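Local atomic coordinates of transcriptional regulator (Aquifex aeolicus, PDB entry 2EH3), a protein that probably binds DNA through an N-terminal helix-turn-helix domain and regulates transcription, as other members of the TetR/AcrR family do. Residues 157-160 with 161-165; 77-80 with 81-84; 25-28 with 29-32; 2-5 with 6-10. All coordinates share one frame; numbering follows the deposited sequence.

Contact 1: residues 157-160 with 161-165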
loop_
_atom_site.group_PDB
_atom_site.type_symbol
_atom_site.label_atom_id
_atom_site.label_comp_id
_atom_site.label_asym_id
_atom_site.label_seq_id
_atom_site.Cartn_x
_atom_site.Cartn_y
_atom_site.Cartn_z
ATOM N N LEU A 157 10.714 -8.192 14.792
ATOM C CA LEU A 157 9.642 -9.175 14.583
ATOM C C LEU A 157 8.721 -9.449 15.782
ATOM O O LEU A 157 7.505 -9.614 15.601
ATOM C CB LEU A 157 10.259 -10.489 14.065
ATOM C CG LEU A 157 9.310 -11.662 13.773
ATOM C CD1 LEU A 157 8.224 -11.239 12.723
ATOM C CD2 LEU A 157 10.154 -12.852 13.261
ATOM N N PRO A 158 9.261 -9.506 17.014
ATOM C CA PRO A 158 8.345 -9.766 18.129
ATOM C C PRO A 158 7.196 -8.768 18.251
ATOM O O PRO A 158 6.074 -9.133 18.628
ATOM C CB PRO A 158 9.273 -9.750 19.352
ATOM C CG PRO A 158 10.565 -10.315 18.771
ATOM C CD PRO A 158 10.664 -9.583 17.442
ATOM N N PHE A 159 7.485 -7.502 17.966
ATOM C CA PHE A 159 6.467 -6.479 18.025
ATOM C C PHE A 159 5.378 -6.755 16.983
ATOM O O PHE A 159 4.195 -6.679 17.280
ATOM C CB PHE A 159 7.079 -5.096 17.758
ATOM C CG PHE A 159 6.064 -3.997 17.700
ATOM C CD1 PHE A 159 5.520 -3.479 18.874
ATOM C CD2 PHE A 159 5.635 -3.484 16.481
ATOM C CE1 PHE A 159 4.566 -2.468 18.837
ATOM C CE2 PHE A 159 4.670 -2.463 16.426
ATOM C CZ PHE A 159 4.142 -1.958 17.604
ATOM N N LEU A 160 5.794 -7.054 15.753
ATOM C CA LEU A 160 4.804 -7.327 14.714
ATOM C C LEU A 160 3.982 -8.562 15.051
ATOM O O LEU A 160 2.762 -8.571 14.851
ATOM C CB LEU A 160 5.466 -7.500 13.329
ATOM C CG LEU A 160 5.791 -6.144 12.705
ATOM C CD1 LEU A 160 7.202 -5.775 13.067
ATOM C CD2 LEU A 160 5.588 -6.182 11.197
ATOM N N LYS A 161 4.627 -9.600 15.580
ATOM C CA LYS A 161 3.896 -10.801 15.937
ATOM C C LYS A 161 2.882 -10.570 17.035
ATOM O O LYS A 161 1.788 -11.128 16.989
ATOM C CB LYS A 161 4.870 -11.909 16.287
ATOM C CG LYS A 161 5.499 -12.398 15.000
ATOM C CD LYS A 161 6.647 -13.298 15.228
ATOM C CE LYS A 161 6.256 -14.495 16.005
ATOM N NZ LYS A 161 7.447 -15.393 15.902
ATOM N N GLU A 162 3.220 -9.743 18.020
ATOM C CA GLU A 162 2.273 -9.423 19.065
ATOM C C GLU A 162 1.049 -8.710 18.465
ATOM O O GLU A 162 -0.083 -9.066 18.768
ATOM C CB GLU A 162 2.961 -8.546 20.125
ATOM C CG GLU A 162 2.074 -8.214 21.306
ATOM C CD GLU A 162 2.811 -7.412 22.367
ATOM O OE1 GLU A 162 3.644 -8.005 23.090
ATOM O OE2 GLU A 162 2.563 -6.199 22.428
ATOM N N LYS A 163 1.283 -7.718 17.606
ATOM C CA LYS A 163 0.187 -7.011 16.958
ATOM C C LYS A 163 -0.689 -7.954 16.142
ATOM O O LYS A 163 -1.913 -7.901 16.213
ATOM C CB LYS A 163 0.738 -5.919 16.029
ATOM C CG LYS A 163 1.597 -4.895 16.766
ATOM C CD LYS A 163 0.747 -3.948 17.568
ATOM C CE LYS A 163 0.389 -2.738 16.729
ATOM N NZ LYS A 163 -0.442 -1.788 17.515
ATOM N N LEU A 164 -0.056 -8.810 15.355
ATOM C CA LEU A 164 -0.819 -9.752 14.513
ATOM C C LEU A 164 -1.631 -10.699 15.391
ATOM O O LEU A 164 -2.820 -10.904 15.170
ATOM C CB LEU A 164 0.155 -10.573 13.631
ATOM C CG LEU A 164 -0.566 -11.580 12.745
ATOM C CD1 LEU A 164 -1.298 -10.855 11.631
ATOM C CD2 LEU A 164 0.464 -12.490 12.099
ATOM N N ARG A 165 -0.982 -11.282 16.396
ATOM C CA ARG A 165 -1.650 -12.214 17.304
ATOM C C ARG A 165 -2.907 -11.608 17.929
ATOM O O ARG A 165 -3.983 -12.237 17.928
ATOM C CB ARG A 165 -0.673 -12.646 18.419
ATOM C CG ARG A 165 -1.283 -13.593 19.444
ATOM C CD ARG A 165 -0.282 -13.945 20.539
ATOM N NE ARG A 165 1.083 -13.848 20.041
ATOM C CZ ARG A 165 2.010 -13.020 20.521
ATOM N NH1 ARG A 165 1.738 -12.197 21.546
ATOM N NH2 ARG A 165 3.206 -12.995 19.953
HETATM O O HOH W 1 5.663 -11.484 20.041
#
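Pro158 O is gripped by two donors: Glu162 N at 3.0 Å, and water 1 at 2.8 Å. The bonds belong to the opening turns of helix 157-171, the last helix of the tetracycline-repressor-like C-terminal domain. The same water accepts from Arg165 NH2 at 2.9 Å, in the plane of the guanidinium, so a side chain nearly two turns on is tied back to the proline carbonyl. Lys161 N, Lys163 N and Leu164 N continue the i to i+4 ladder on Leu157 O, Phe159 O and Leu160 O.

Leu157 and Lys161 cross on the side facing helix 73-86. With CG anti to the backbone N (chi1 -180°), Leu157 turns its branch point onto the lysine methylenes, and CG and Lys161 CD are squeezed to 3.4 Å. Lys161 then bends at chi3 and sends NZ to Glu82 OE2, beside the magnesium site, with a weaker bond to Glu78. Replacing Leu157 by an alanine would probably open a gap beside Lys161 CG and CD and leave that part of the chain free to shift.

On another side, Phe159 and Lys163 run alongside each other. The ring also meets Tyr149 edge-to-face and Arg155 in a cation-pi contact, while Lys163 NZ forms a salt bridge with Glu136 of the second subunit. Lys163 folds at chi2 and chi3, laying its chain along the phenylalanine: CE comes within 3.9 Å of Phe159 CZ, and Lys163 CG stands over one face, 4.1 Å from the Phe159 ring centroid, as a CH-pi contact.

Contact 2: residues 77-80 with 81-84. With MG (magnesium ion), chain C; MG (magnesium ion), chain B.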
loop_
_atom_site.group_PDB
_atom_site.type_symbol
_atom_site.label_atom_id
_atom_site.label_comp_id
_atom_site.label_asym_id
_atom_site.label_seq_id
_atom_site.Cartn_x
_atom_site.Cartn_y
_atom_site.Cartn_z
ATOM N N LEU A 77 -0.923 -17.743 9.712
ATOM C CA LEU A 77 -0.601 -16.333 9.553
ATOM C C LEU A 77 0.683 -15.925 10.289
ATOM O O LEU A 77 1.416 -15.076 9.806
ATOM C CB LEU A 77 -1.811 -15.467 9.958
ATOM C CG LEU A 77 -2.945 -15.710 8.922
ATOM C CD1 LEU A 77 -4.333 -15.406 9.518
ATOM C CD2 LEU A 77 -2.676 -14.887 7.680
ATOM N N GLU A 78 0.949 -16.526 11.454
ATOM C CA GLU A 78 2.189 -16.230 12.132
ATOM C C GLU A 78 3.371 -16.618 11.236
ATOM O O GLU A 78 4.360 -15.884 11.144
ATOM C CB GLU A 78 2.258 -17.003 13.438
ATOM C CG GLU A 78 3.631 -16.825 14.159
ATOM C CD GLU A 78 3.774 -17.643 15.406
ATOM O OE1 GLU A 78 2.790 -18.226 15.901
ATOM O OE2 GLU A 78 4.934 -17.718 15.895
HETATM N N MSE A 79 3.264 -17.756 10.566
HETATM C CA MSE A 79 4.334 -18.211 9.679
HETATM C C MSE A 79 4.501 -17.310 8.473
HETATM O O MSE A 79 5.621 -17.051 8.022
HETATM C CB MSE A 79 4.023 -19.627 9.211
HETATM C CG MSE A 79 5.090 -20.224 8.351
HETATM SE SE MSE A 79 6.655 -20.765 9.370
HETATM C CE MSE A 79 5.800 -21.600 10.804
ATOM N N PHE A 80 3.365 -16.843 7.964
ATOM C CA PHE A 80 3.313 -15.944 6.806
ATOM C C PHE A 80 4.069 -14.667 7.183
ATOM O O PHE A 80 4.909 -14.192 6.431
ATOM C CB PHE A 80 1.808 -15.685 6.480
ATOM C CG PHE A 80 1.520 -15.037 5.123
ATOM C CD1 PHE A 80 2.533 -14.696 4.228
ATOM C CD2 PHE A 80 0.200 -14.753 4.777
ATOM C CE1 PHE A 80 2.239 -14.076 3.004
ATOM C CE2 PHE A 80 -0.108 -14.131 3.548
ATOM C CZ PHE A 80 0.927 -13.797 2.673
ATOM N N LEU A 81 3.771 -14.106 8.353
ATOM C CA LEU A 81 4.478 -12.909 8.794
ATOM C C LEU A 81 5.968 -13.181 8.985
ATOM O O LEU A 81 6.800 -12.357 8.625
ATOM C CB LEU A 81 3.863 -12.388 10.101
ATOM C CG LEU A 81 4.631 -11.256 10.808
ATOM C CD1 LEU A 81 4.714 -10.003 9.958
ATOM C CD2 LEU A 81 3.921 -10.952 12.139
ATOM N N GLU A 82 6.324 -14.344 9.526
ATOM C CA GLU A 82 7.732 -14.623 9.719
ATOM C C GLU A 82 8.489 -14.647 8.379
ATOM O O GLU A 82 9.585 -14.086 8.275
ATOM C CB GLU A 82 7.894 -15.950 10.456
ATOM C CG GLU A 82 7.521 -15.846 11.927
ATOM C CD GLU A 82 7.300 -17.192 12.564
ATOM O OE1 GLU A 82 7.245 -18.192 11.815
ATOM O OE2 GLU A 82 7.142 -17.282 13.815
ATOM N N VAL A 83 7.898 -15.284 7.365
ATOM C CA VAL A 83 8.534 -15.342 6.048
ATOM C C VAL A 83 8.620 -13.948 5.449
ATOM O O VAL A 83 9.674 -13.571 4.949
ATOM C CB VAL A 83 7.772 -16.284 5.094
ATOM C CG1 VAL A 83 8.264 -16.103 3.636
ATOM C CG2 VAL A 83 7.972 -17.731 5.571
ATOM N N LEU A 84 7.536 -13.173 5.499
ATOM C CA LEU A 84 7.618 -11.825 4.940
ATOM C C LEU A 84 8.718 -11.012 5.636
ATOM O O LEU A 84 9.435 -10.243 4.985
ATOM C CB LEU A 84 6.292 -11.101 5.072
ATOM C CG LEU A 84 5.120 -11.694 4.285
ATOM C CD1 LEU A 84 3.832 -10.959 4.645
ATOM C CD2 LEU A 84 5.404 -11.589 2.794
HETATM MG MG MG C . 6.657 -19.190 15.340
HETATM MG MG MG B . 2.878 -20.060 17.350
HETATM O O HOH W 2 5.597 -19.761 13.315
HETATM O O HOH W 3 2.303 -22.000 18.622
HETATM O O HOH W 4 1.964 -18.719 19.053
#
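Regular alpha-helical bonds link the two halves of this part of helix 73-86, with Leu81, Glu82, Val83 and Leu84 donating to Leu77, Glu78, Met79 and Phe80. One turn apart, Glu78 and Glu82 point their carboxylates at the same magnesium ion, which takes Glu78 OE2 at 2.3 Å and Glu82 OE2 at 2.5 Å. The two carboxylate planes stand 77° apart. Water 2 fills a further site on this metal and donates to Glu82 OE1 at 2.7 Å, fixing the rotation of that carboxylate. Glu78 OE1 holds the second magnesium, 2.3 Å away, together with Glu75 and waters 3 and 4, so a single carboxylate bridges both ions. Met79, a selenomethionine, bends its chain until SE lies 3.6 Å from Glu82 OE1.

Away from the metals, Phe80 packs on Ile61 and Leu142 of neighbouring helices and meets Leu84, Phe80 CE1 lying 3.9 Å from Leu84 CD1. A serine in place of Phe80 would probably leave Leu84 without its aromatic neighbour and open a hole between helices 46-67, 73-86 and 131-152.

Glu78 OE2 and Glu82 OE2 are 3.1 Å apart, a spacing that two bare carboxylates would be expected to resist; the shared ion probably offsets that repulsion, together with Lys161 NZ, which is hydrogen-bonded to Glu82 OE2 and more weakly to Glu78 OE2.

Contact 3: residues 25-28 with 29-32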
loop_
_atom_site.group_PDB
_atom_site.type_symbol
_atom_site.label_atom_id
_atom_site.label_comp_id
_atom_site.label_asym_id
_atom_site.label_seq_id
_atom_site.Cartn_x
_atom_site.Cartn_y
_atom_site.Cartn_z
ATOM N N VAL A 25 23.012 -3.178 -14.667
ATOM C CA VAL A 25 23.605 -4.499 -14.741
ATOM C C VAL A 25 25.096 -4.326 -14.470
ATOM O O VAL A 25 25.715 -5.155 -13.805
ATOM C CB VAL A 25 23.354 -5.113 -16.128
ATOM C CG1 VAL A 25 24.221 -6.363 -16.321
ATOM C CG2 VAL A 25 21.875 -5.442 -16.260
ATOM N N GLU A 26 25.677 -3.233 -14.956
ATOM C CA GLU A 26 27.092 -3.028 -14.700
ATOM C C GLU A 26 27.416 -2.958 -13.199
ATOM O O GLU A 26 28.399 -3.541 -12.752
ATOM C CB GLU A 26 27.588 -1.765 -15.387
ATOM C CG GLU A 26 29.064 -1.519 -15.112
ATOM C CD GLU A 26 29.911 -2.769 -15.337
ATOM O OE1 GLU A 26 29.957 -3.257 -16.495
ATOM O OE2 GLU A 26 30.521 -3.270 -14.351
ATOM N N GLU A 27 26.609 -2.245 -12.415
ATOM C CA GLU A 27 26.854 -2.143 -10.975
ATOM C C GLU A 27 26.696 -3.501 -10.277
ATOM O O GLU A 27 27.424 -3.828 -9.338
ATOM C CB GLU A 27 25.912 -1.117 -10.339
ATOM C CG GLU A 27 26.130 0.291 -10.859
ATOM C CD GLU A 27 25.096 1.286 -10.358
ATOM O OE1 GLU A 27 23.905 0.932 -10.266
ATOM O OE2 GLU A 27 25.479 2.444 -10.074
ATOM N N ILE A 28 25.716 -4.269 -10.731
ATOM C CA ILE A 28 25.467 -5.589 -10.165
ATOM C C ILE A 28 26.659 -6.517 -10.396
ATOM O O ILE A 28 27.152 -7.150 -9.449
ATOM C CB ILE A 28 24.207 -6.206 -10.793
ATOM C CG1 ILE A 28 22.966 -5.456 -10.280
ATOM C CG2 ILE A 28 24.081 -7.708 -10.429
ATOM C CD1 ILE A 28 21.700 -5.758 -11.094
ATOM N N VAL A 29 27.124 -6.605 -11.652
ATOM C CA VAL A 29 28.233 -7.524 -11.912
ATOM C C VAL A 29 29.532 -7.055 -11.266
ATOM O O VAL A 29 30.344 -7.888 -10.841
ATOM C CB VAL A 29 28.443 -7.859 -13.431
ATOM C CG1 VAL A 29 27.179 -8.539 -13.999
ATOM C CG2 VAL A 29 28.828 -6.628 -14.227
ATOM N N LYS A 30 29.719 -5.738 -11.160
ATOM C CA LYS A 30 30.905 -5.200 -10.491
ATOM C C LYS A 30 30.889 -5.644 -9.025
ATOM O O LYS A 30 31.881 -6.147 -8.507
ATOM C CB LYS A 30 30.901 -3.674 -10.542
ATOM C CG LYS A 30 32.190 -3.011 -10.030
ATOM C CD LYS A 30 32.072 -1.474 -10.031
ATOM C CE LYS A 30 31.147 -0.970 -8.896
ATOM N NZ LYS A 30 30.150 0.103 -9.272
ATOM N N ARG A 31 29.759 -5.448 -8.349
ATOM C CA ARG A 31 29.648 -5.818 -6.944
ATOM C C ARG A 31 29.815 -7.326 -6.741
ATOM O O ARG A 31 30.384 -7.776 -5.738
ATOM C CB ARG A 31 28.290 -5.346 -6.401
ATOM C CG ARG A 31 27.976 -5.798 -4.983
ATOM C CD ARG A 31 28.887 -5.145 -3.960
ATOM N NE ARG A 31 28.666 -3.703 -3.817
ATOM C CZ ARG A 31 27.694 -3.149 -3.094
ATOM N NH1 ARG A 31 26.832 -3.914 -2.434
ATOM N NH2 ARG A 31 27.585 -1.824 -3.018
ATOM N N ALA A 32 29.332 -8.110 -7.699
ATOM C CA ALA A 32 29.443 -9.562 -7.629
ATOM C C ALA A 32 30.786 -10.101 -8.143
ATOM O O ALA A 32 31.032 -11.306 -8.062
ATOM C CB ALA A 32 28.322 -10.197 -8.438
#
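Glu26 lays its side chain across those of Val29 and Lys30 at roughly right angles, its carboxylate oxygen OE2 reaching 3.8 Å from both Val29 CG2 and Lys30 CB. A bend at chi2 (48°) turns the acid forward along the helix to make this approach. The contact with Lys30 is with carbon alone: NZ stays 6.1 Å from Glu26 OE2, too far for a salt bridge.

Val29 presents two methyls differently. CG1 faces Val25 CG1 at 4.3 Å, a loose apolar pair lying where both valines meet Phe39 of helix 36-42. With CG1 anti to the carbonyl carbon (chi1 -61°), CG2 is left in the crowded position between the backbone N and the carbonyl carbon, which sets it 3.4 Å from Glu26 O. Ile28 leaves the helix on another side, toward Ser11 and Leu14 of helix 3-18, and Arg31 packs there on Val10 and Leu14.

This is helix 25-32, the first helix of the predicted helix-turn-helix motif, wedged between helix 3-18 and helix 36-42. Its backbone is bonded from Val29 N to Val25 O, Lys30 N to Glu26 O, Arg31 N to Glu27 O and Ala32 N to Ile28 O, each at 3.0 Å.

Glu27 turns its carboxylate to the start of the helix, where OE1 accepts from Ser24 N and forms a salt bridge with Lys18. Lys30 NZ stays 5.3 Å from Glu27 OE2, so any attraction of the lysine for the acids on this helix is probably diffuse.

Contact 4: residues 2-5 with 6-10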
loop_
_atom_site.group_PDB
_atom_site.type_symbol
_atom_site.label_atom_id
_atom_site.label_comp_id
_atom_site.label_asym_id
_atom_site.label_seq_id
_atom_site.Cartn_x
_atom_site.Cartn_y
_atom_site.Cartn_z
ATOM N N GLY A 2 25.001 -21.155 -6.327
ATOM C CA GLY A 2 25.949 -20.933 -7.439
ATOM C C GLY A 2 25.965 -19.491 -7.894
ATOM O O GLY A 2 25.535 -18.594 -7.165
ATOM N N THR A 3 26.445 -19.272 -9.114
ATOM C CA THR A 3 26.542 -17.935 -9.669
ATOM C C THR A 3 25.190 -17.258 -9.780
ATOM O O THR A 3 25.079 -16.064 -9.492
ATOM C CB THR A 3 27.221 -17.985 -11.044
ATOM O OG1 THR A 3 28.534 -18.543 -10.891
ATOM C CG2 THR A 3 27.329 -16.625 -11.629
ATOM N N LYS A 4 24.159 -18.000 -10.191
ATOM C CA LYS A 4 22.832 -17.389 -10.318
ATOM C C LYS A 4 22.371 -16.891 -8.946
ATOM O O LYS A 4 21.811 -15.783 -8.827
ATOM C CB LYS A 4 21.827 -18.395 -10.884
ATOM C CG LYS A 4 20.492 -17.778 -11.220
ATOM C CD LYS A 4 19.511 -18.801 -11.815
ATOM C CE LYS A 4 18.223 -18.123 -12.273
ATOM N NZ LYS A 4 17.447 -19.054 -13.138
ATOM N N GLU A 5 22.597 -17.703 -7.919
ATOM C CA GLU A 5 22.225 -17.329 -6.567
ATOM C C GLU A 5 22.989 -16.091 -6.130
ATOM O O GLU A 5 22.430 -15.195 -5.497
ATOM C CB GLU A 5 22.526 -18.464 -5.583
ATOM C CG GLU A 5 21.536 -19.616 -5.613
ATOM C CD GLU A 5 21.459 -20.296 -6.955
ATOM O OE1 GLU A 5 22.526 -20.656 -7.521
ATOM O OE2 GLU A 5 20.317 -20.477 -7.438
ATOM N N ARG A 6 24.271 -16.018 -6.464
ATOM C CA ARG A 6 25.040 -14.849 -6.054
ATOM C C ARG A 6 24.526 -13.575 -6.725
ATOM O O ARG A 6 24.419 -12.517 -6.079
ATOM C CB ARG A 6 26.530 -15.046 -6.366
ATOM C CG ARG A 6 27.186 -16.062 -5.462
ATOM C CD ARG A 6 28.618 -15.662 -5.119
ATOM N NE ARG A 6 29.537 -15.847 -6.237
ATOM C CZ ARG A 6 29.894 -14.908 -7.106
ATOM N NH1 ARG A 6 29.417 -13.670 -7.018
ATOM N NH2 ARG A 6 30.750 -15.218 -8.070
ATOM N N ILE A 7 24.208 -13.668 -8.008
ATOM C CA ILE A 7 23.678 -12.514 -8.729
ATOM C C ILE A 7 22.356 -12.099 -8.070
ATOM O O ILE A 7 22.116 -10.919 -7.850
ATOM C CB ILE A 7 23.430 -12.865 -10.199
ATOM C CG1 ILE A 7 24.767 -13.097 -10.891
ATOM C CG2 ILE A 7 22.650 -11.756 -10.905
ATOM C CD1 ILE A 7 24.649 -13.723 -12.279
ATOM N N LEU A 8 21.494 -13.062 -7.776
ATOM C CA LEU A 8 20.221 -12.724 -7.140
ATOM C C LEU A 8 20.422 -12.006 -5.810
ATOM O O LEU A 8 19.697 -11.047 -5.504
ATOM C CB LEU A 8 19.385 -13.996 -6.944
ATOM C CG LEU A 8 18.760 -14.476 -8.252
ATOM C CD1 LEU A 8 18.284 -15.927 -8.104
ATOM C CD2 LEU A 8 17.608 -13.562 -8.620
ATOM N N GLU A 9 21.390 -12.455 -5.014
ATOM C CA GLU A 9 21.629 -11.841 -3.710
ATOM C C GLU A 9 22.138 -10.418 -3.827
ATOM O O GLU A 9 21.649 -9.521 -3.122
ATOM C CB GLU A 9 22.585 -12.707 -2.871
ATOM C CG GLU A 9 21.961 -14.048 -2.451
ATOM C CD GLU A 9 20.627 -13.856 -1.726
ATOM O OE1 GLU A 9 20.611 -13.142 -0.694
ATOM O OE2 GLU A 9 19.604 -14.402 -2.194
ATOM N N VAL A 10 23.090 -10.205 -4.736
ATOM C CA VAL A 10 23.643 -8.877 -4.950
ATOM C C VAL A 10 22.562 -7.933 -5.483
ATOM O O VAL A 10 22.494 -6.773 -5.069
ATOM C CB VAL A 10 24.830 -8.938 -5.950
ATOM C CG1 VAL A 10 25.212 -7.550 -6.425
ATOM C CG2 VAL A 10 26.042 -9.590 -5.260
HETATM O O HOH W 5 19.894 -16.106 -3.986
#
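The Glu5 carboxylate and the Arg6 guanidinium, on neighbouring residues, are each engaged through their polar atoms. Glu5 OE1 accepts from Gly2 N at 2.8 Å on its anti side, the donor standing 18° out of the carboxylate plane. The other oxygen, OE2, forms a salt bridge with Arg56 of helix 46-67, so both carboxylate oxygens are engaged. A bend at chi2 (60°) folds the acid over to reach Gly2 N, on the first modelled residue. The Arg6 guanidinium uses NH1 for a hydrogen bond to Ala32 O, and Arg6 CG lies 3.5 Å from Gly2 O on the way.

These are the opening turns of helix 3-18, the first helix of the presumed DNA-binding domain, whose buried side faces helices 36-42 and 46-67. Arg6 N bonds to Gly2 O at 3.0 Å, and Ile7 N, Leu8 N and Glu9 N bond to Thr3 O, Lys4 O and Glu5 O in the usual i to i+4 pattern. Apolar contacts run along the inner side: Thr3 CG2 approaches Ile7 CD1 at 4.0 Å, the two side chains crossing at a slant, and Ile7 continues onto Phe39 and Phe43. Leu8 has CD1 4.2 Å from Lys4 CG and rests on Leu49 and Ile53.

Glu5 O also takes a second donor. Water 5 gives one hydrogen to it at 3.1 Å and another to Glu9 OE2 at 2.5 Å, bridging the main chain to a carboxylate that is held in turn by a salt bridge with Lys12 NZ.

In the fold
From the N terminus, contact 4 opens helix 3-18 and contact 3 forms helix 25-32, the next helix; their centres are 11 Å apart, and they touch where Val10 packs on Arg31 and Ala32. Contacts 2 and 1 follow in the C-terminal domain, on helices 73-86 and 157-171, with centres 10 Å apart. There, Lys161 joins the last helix to the magnesium-binding glutamates, and Leu164 packs on Leu77. All four contacts are local and come in series; none nests in or crosses another, and none closes a long loop. The two pairs remain separate, contacts 2 and 4 lying about 12 Å apart at their nearest atoms.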